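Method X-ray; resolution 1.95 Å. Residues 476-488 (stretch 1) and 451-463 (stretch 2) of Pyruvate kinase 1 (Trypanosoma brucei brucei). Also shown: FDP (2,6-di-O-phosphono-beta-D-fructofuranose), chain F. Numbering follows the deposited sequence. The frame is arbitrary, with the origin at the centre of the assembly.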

# COMPACT_ATOMS: atom_id res chain seq x y z
N VAL A 476 14.88 22.45 -15.66
CA VAL A 476 13.85 22.95 -14.75
C VAL A 476 14.41 23.08 -13.32
O VAL A 476 15.05 22.17 -12.82
CB VAL A 476 12.61 22.05 -14.72
CG1 VAL A 476 11.46 22.75 -13.98
CG2 VAL A 476 12.18 21.71 -16.12
N VAL A 477 14.09 24.19 -12.66
CA VAL A 477 14.40 24.35 -11.23
C VAL A 477 13.11 24.71 -10.51
O VAL A 477 12.27 25.43 -11.07
CB VAL A 477 15.41 25.49 -11.02
CG1 VAL A 477 15.57 25.80 -9.53
CG2 VAL A 477 16.76 25.10 -11.59
N VAL A 478 12.88 24.13 -9.34
CA VAL A 478 11.68 24.45 -8.56
C VAL A 478 12.03 25.56 -7.57
O VAL A 478 12.98 25.42 -6.79
CB VAL A 478 11.13 23.22 -7.79
CG1 VAL A 478 9.85 23.61 -7.00
CG2 VAL A 478 10.83 22.07 -8.79
N VAL A 479 11.29 26.66 -7.62
CA VAL A 479 11.68 27.90 -6.92
C VAL A 479 10.59 28.25 -5.91
O VAL A 479 9.43 28.44 -6.29
CB VAL A 479 11.84 29.07 -7.89
CG1 VAL A 479 12.23 30.35 -7.15
CG2 VAL A 479 12.85 28.71 -8.98
N VAL A 480 10.98 28.41 -4.66
CA VAL A 480 10.02 28.59 -3.57
C VAL A 480 10.35 29.90 -2.84
O VAL A 480 11.49 30.10 -2.39
CB VAL A 480 10.12 27.43 -2.56
CG1 VAL A 480 9.23 27.69 -1.33
CG2 VAL A 480 9.75 26.09 -3.25
N HIS A 481 9.36 30.78 -2.74
CA HIS A 481 9.46 31.99 -1.88
C HIS A 481 8.07 32.56 -1.73
O HIS A 481 7.09 31.87 -2.01
CB HIS A 481 10.44 33.03 -2.46
CG HIS A 481 10.19 33.38 -3.92
ND1 HIS A 481 9.18 34.22 -4.31
CD2 HIS A 481 10.91 33.08 -5.07
CE1 HIS A 481 9.24 34.39 -5.66
NE2 HIS A 481 10.31 33.72 -6.12
N ALA A 482 7.95 33.82 -1.29
CA ALA A 482 6.59 34.41 -1.17
C ALA A 482 6.22 35.19 -2.43
O ALA A 482 7.10 35.50 -3.26
CB ALA A 482 6.48 35.29 0.06
N ASP A 483 4.92 35.38 -2.65
CA ASP A 483 4.48 36.26 -3.73
C ASP A 483 4.71 37.70 -3.29
O ASP A 483 5.44 37.95 -2.30
CB ASP A 483 3.01 35.99 -4.10
CG ASP A 483 2.03 36.34 -2.97
OD1 ASP A 483 2.41 37.11 -2.05
OD2 ASP A 483 0.89 35.82 -2.98
N HIS A 484 4.26 38.65 -4.08
CA HIS A 484 4.66 40.03 -3.84
C HIS A 484 4.09 40.66 -2.61
O HIS A 484 4.63 41.63 -2.12
CB HIS A 484 4.45 40.90 -5.07
CG HIS A 484 5.46 40.63 -6.18
ND1 HIS A 484 5.43 41.27 -7.38
CD2 HIS A 484 6.52 39.71 -6.25
CE1 HIS A 484 6.40 40.77 -8.18
NE2 HIS A 484 7.07 39.82 -7.49
N SER A 485 3.09 40.06 -1.99
CA SER A 485 2.55 40.67 -0.77
C SER A 485 2.65 39.88 0.54
O SER A 485 2.66 40.46 1.62
CB SER A 485 1.15 41.23 -1.01
OG SER A 485 0.25 40.21 -1.28
N VAL A 486 2.74 38.55 0.46
CA VAL A 486 2.78 37.74 1.69
C VAL A 486 4.14 37.87 2.40
O VAL A 486 5.19 37.86 1.75
CB VAL A 486 2.42 36.26 1.40
CG1 VAL A 486 2.86 35.36 2.55
CG2 VAL A 486 0.92 36.12 1.18
N LYS A 487 4.11 38.10 3.72
CA LYS A 487 5.34 38.21 4.53
C LYS A 487 5.38 37.13 5.61
O LYS A 487 4.35 36.79 6.19
CB LYS A 487 5.44 39.57 5.22
CG LYS A 487 5.34 40.77 4.30
CD LYS A 487 6.40 40.75 3.22
CE LYS A 487 6.07 41.78 2.15
NZ LYS A 487 6.95 41.69 0.95
N GLY A 488 6.58 36.65 5.92
CA GLY A 488 6.77 35.81 7.10
C GLY A 488 7.05 34.34 6.74
O GLY A 488 7.50 33.58 7.57
P1 FDP F . 11.37 37.78 2.11
O1P FDP F . 11.17 37.67 0.61
O2P FDP F . 12.83 37.89 2.47
O3P FDP F . 10.46 38.77 2.81
O1 FDP F . 8.54 37.30 3.94
C1 FDP F . 8.52 36.56 2.71
C2 FDP F . 9.71 35.62 2.70
O2 FDP F . 10.98 36.32 2.72
C3 FDP F . 9.68 34.65 1.52
O3 FDP F . 10.06 35.28 0.30
C4 FDP F . 10.73 33.64 1.96
O4 FDP F . 10.68 32.41 1.23
C5 FDP F . 10.34 33.46 3.43
O5 FDP F . 9.68 34.71 3.82
C6 FDP F . 11.58 33.20 4.28
O6 FDP F . 11.13 32.73 5.56
P2 FDP F . 12.20 32.05 6.56
O4P FDP F . 12.63 30.75 5.86
O5P FDP F . 13.29 33.07 6.67
O6P FDP F . 11.42 31.80 7.83
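Stretch 2, residues 451-463: DKDKEKRVKLGLD

Two lysine ammonium groups lie close together in this contact: Lys487 NZ and Lys454 NZ are 4.0 Å apart, with no hydrogen bond joining the two stretches directly. The pair illustrates a general principle, that like charges can be neighbours where a shared water accepts from both and an anion accepts from one of them. One water accepts from both, at 2.8 Å from Lys454 NZ and 2.8 Å from Lys487 NZ, and donates to Asp483 O (2.8 Å) and Val486 O (2.6 Å). Lys454 NZ also donates to Lys452 O in its own stretch (3.0 Å) and to phosphate oxygen O1P of FDP (2.7 Å).

Stretch 2 begins with a type I turn from Asp451 to Lys454, closed by Lys454 N to Asp451 O at 2.9 Å. Lys454 then occupies the N-cap position of a helix that runs from Glu455 through Asp463 and beyond. Stretch 1 is a strand from Val476 to His481 followed by a loop. Helix and strand run roughly antiparallel, at a crossing angle of 148° with a closest axial approach of 10.8 Å, so that the register descends as the strand advances: Val477 faces Leu462, Val479 faces Val458, and His481 faces Lys454, with CA separations of 8.4, 8.1 and 7.9 Å. Beyond the strand, the loop draws nearer to the turn, and the CA atoms of His484 and Asp453 are 5.8 Å apart.

The strand's alternation decides which residues take part. The CA-to-CB bonds of Val477, Val479 and His481 point toward stretch 2, while Val478 and Val480 make no contact with it. The packing is apolar at first: Val477 CG1 meets Leu462 CD2 at 4.1 Å, and Val479 CG1 meets Val458 CG2 at 4.2 Å. Val458 CG2 also approaches His481 NE2 at 3.7 Å, obliquely to the ring.

Toward the turn, imidazoles replace the valines. Lys454 CB stands over a face of His481, 4.0 Å from the ring centroid and 11° off the normal, while His481 ND1 donates to Ala482 O at 2.7 Å, tying the ring to the backbone of the residue that follows. Lys454 continues past it, its CE 3.4 Å from Ala482 O, and has more of its surface covered by the other stretch than any other residue here. A second CH-pi contact repeats the motif: Asp453 CB lies 4.0 Å from the His484 centroid, 25° off the normal. FDP is held from both stretches, with Arg457 NH1 donating to FDP O2P (2.8 Å) and Gly488 N to FDP O1 (2.9 Å).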

# COMPACT_ATOMS: atom_id res chain seq x y z
N ASP A 451 15.27 44.08 -2.16
CA ASP A 451 14.78 42.98 -3.00
C ASP A 451 13.38 42.48 -2.62
O ASP A 451 13.13 41.26 -2.62
CB ASP A 451 15.78 41.81 -3.00
CG ASP A 451 15.54 40.85 -4.13
OD1 ASP A 451 15.14 41.31 -5.24
OD2 ASP A 451 15.62 39.61 -3.90
N LYS A 452 12.43 43.41 -2.46
CA LYS A 452 11.06 43.07 -2.07
C LYS A 452 10.39 42.12 -3.06
O LYS A 452 9.58 41.28 -2.67
CB LYS A 452 10.19 44.33 -1.93
CG LYS A 452 10.33 45.05 -0.60
CD LYS A 452 9.29 46.15 -0.48
CE LYS A 452 8.52 46.06 0.84
NZ LYS A 452 8.66 47.30 1.66
N ASP A 453 10.69 42.30 -4.35
CA ASP A 453 10.10 41.44 -5.37
C ASP A 453 10.88 40.16 -5.68
O ASP A 453 10.54 39.43 -6.61
CB ASP A 453 9.78 42.22 -6.65
CG ASP A 453 11.03 42.55 -7.49
OD1 ASP A 453 10.87 43.30 -8.47
OD2 ASP A 453 12.16 42.08 -7.19
N LYS A 454 11.88 39.86 -4.84
CA LYS A 454 12.63 38.58 -4.88
C LYS A 454 13.54 38.39 -6.08
O LYS A 454 14.28 37.40 -6.15
CB LYS A 454 11.71 37.34 -4.73
CG LYS A 454 10.33 37.60 -4.15
CD LYS A 454 10.43 37.81 -2.67
CE LYS A 454 9.06 38.05 -2.06
NZ LYS A 454 9.25 38.92 -0.86
N GLU A 455 13.44 39.26 -7.08
CA GLU A 455 14.12 39.01 -8.36
C GLU A 455 15.66 38.95 -8.27
O GLU A 455 16.30 38.16 -8.97
CB GLU A 455 13.67 40.04 -9.40
CG GLU A 455 12.20 39.94 -9.76
CD GLU A 455 11.85 38.61 -10.41
OE1 GLU A 455 10.67 38.20 -10.34
OE2 GLU A 455 12.75 37.95 -10.96
N LYS A 456 16.27 39.81 -7.45
CA LYS A 456 17.73 39.80 -7.31
C LYS A 456 18.18 38.50 -6.65
O LYS A 456 19.18 37.90 -7.05
CB LYS A 456 18.21 41.00 -6.49
CG LYS A 456 18.09 42.33 -7.23
CD LYS A 456 18.28 43.51 -6.29
CE LYS A 456 18.22 44.82 -7.05
NZ LYS A 456 18.71 45.91 -6.17
N ARG A 457 17.48 38.10 -5.61
CA ARG A 457 17.83 36.87 -4.94
C ARG A 457 17.63 35.65 -5.81
O ARG A 457 18.45 34.73 -5.79
CB ARG A 457 17.11 36.74 -3.60
CG ARG A 457 17.76 37.59 -2.53
CD ARG A 457 16.92 37.63 -1.27
NE ARG A 457 15.63 38.26 -1.49
CZ ARG A 457 14.61 38.15 -0.64
NH1 ARG A 457 14.72 37.34 0.41
NH2 ARG A 457 13.48 38.84 -0.85
N VAL A 458 16.55 35.63 -6.59
CA VAL A 458 16.32 34.49 -7.47
C VAL A 458 17.39 34.41 -8.53
O VAL A 458 17.89 33.34 -8.83
CB VAL A 458 14.91 34.51 -8.10
CG1 VAL A 458 14.82 33.50 -9.24
CG2 VAL A 458 13.85 34.23 -7.04
N LYS A 459 17.72 35.55 -9.12
CA LYS A 459 18.83 35.61 -10.07
C LYS A 459 20.14 35.09 -9.48
O LYS A 459 20.84 34.31 -10.11
CB LYS A 459 19.00 37.04 -10.63
CG LYS A 459 20.15 37.19 -11.63
CD LYS A 459 20.04 38.52 -12.38
CE LYS A 459 21.37 38.94 -13.00
NZ LYS A 459 22.14 37.77 -13.54
N LEU A 460 20.47 35.52 -8.26
CA LEU A 460 21.70 35.06 -7.60
C LEU A 460 21.69 33.54 -7.48
O LEU A 460 22.69 32.86 -7.83
CB LEU A 460 21.82 35.70 -6.21
CG LEU A 460 23.10 35.49 -5.40
CD1 LEU A 460 24.31 36.12 -6.09
CD2 LEU A 460 22.92 36.08 -4.00
N GLY A 461 20.56 33.01 -7.03
CA GLY A 461 20.39 31.57 -6.86
C GLY A 461 20.51 30.79 -8.16
O GLY A 461 21.15 29.73 -8.20
N LEU A 462 19.87 31.28 -9.21
CA LEU A 462 19.93 30.60 -10.52
C LEU A 462 21.32 30.71 -11.17
O LEU A 462 21.80 29.76 -11.80
CB LEU A 462 18.86 31.17 -11.46
CG LEU A 462 17.40 30.86 -11.05
CD1 LEU A 462 16.39 31.50 -12.02
CD2 LEU A 462 17.15 29.37 -10.90
N ASP A 463 21.99 31.84 -10.97
CA ASP A 463 23.38 32.00 -11.44
C ASP A 463 24.29 31.05 -10.69
O ASP A 463 25.19 30.43 -11.28
CB ASP A 463 23.86 33.43 -11.23
CG ASP A 463 23.30 34.39 -12.28
OD1 ASP A 463 22.70 33.93 -13.28
OD2 ASP A 463 23.35 35.61 -12.03
O HOH W 1 6.56 39.13 -0.03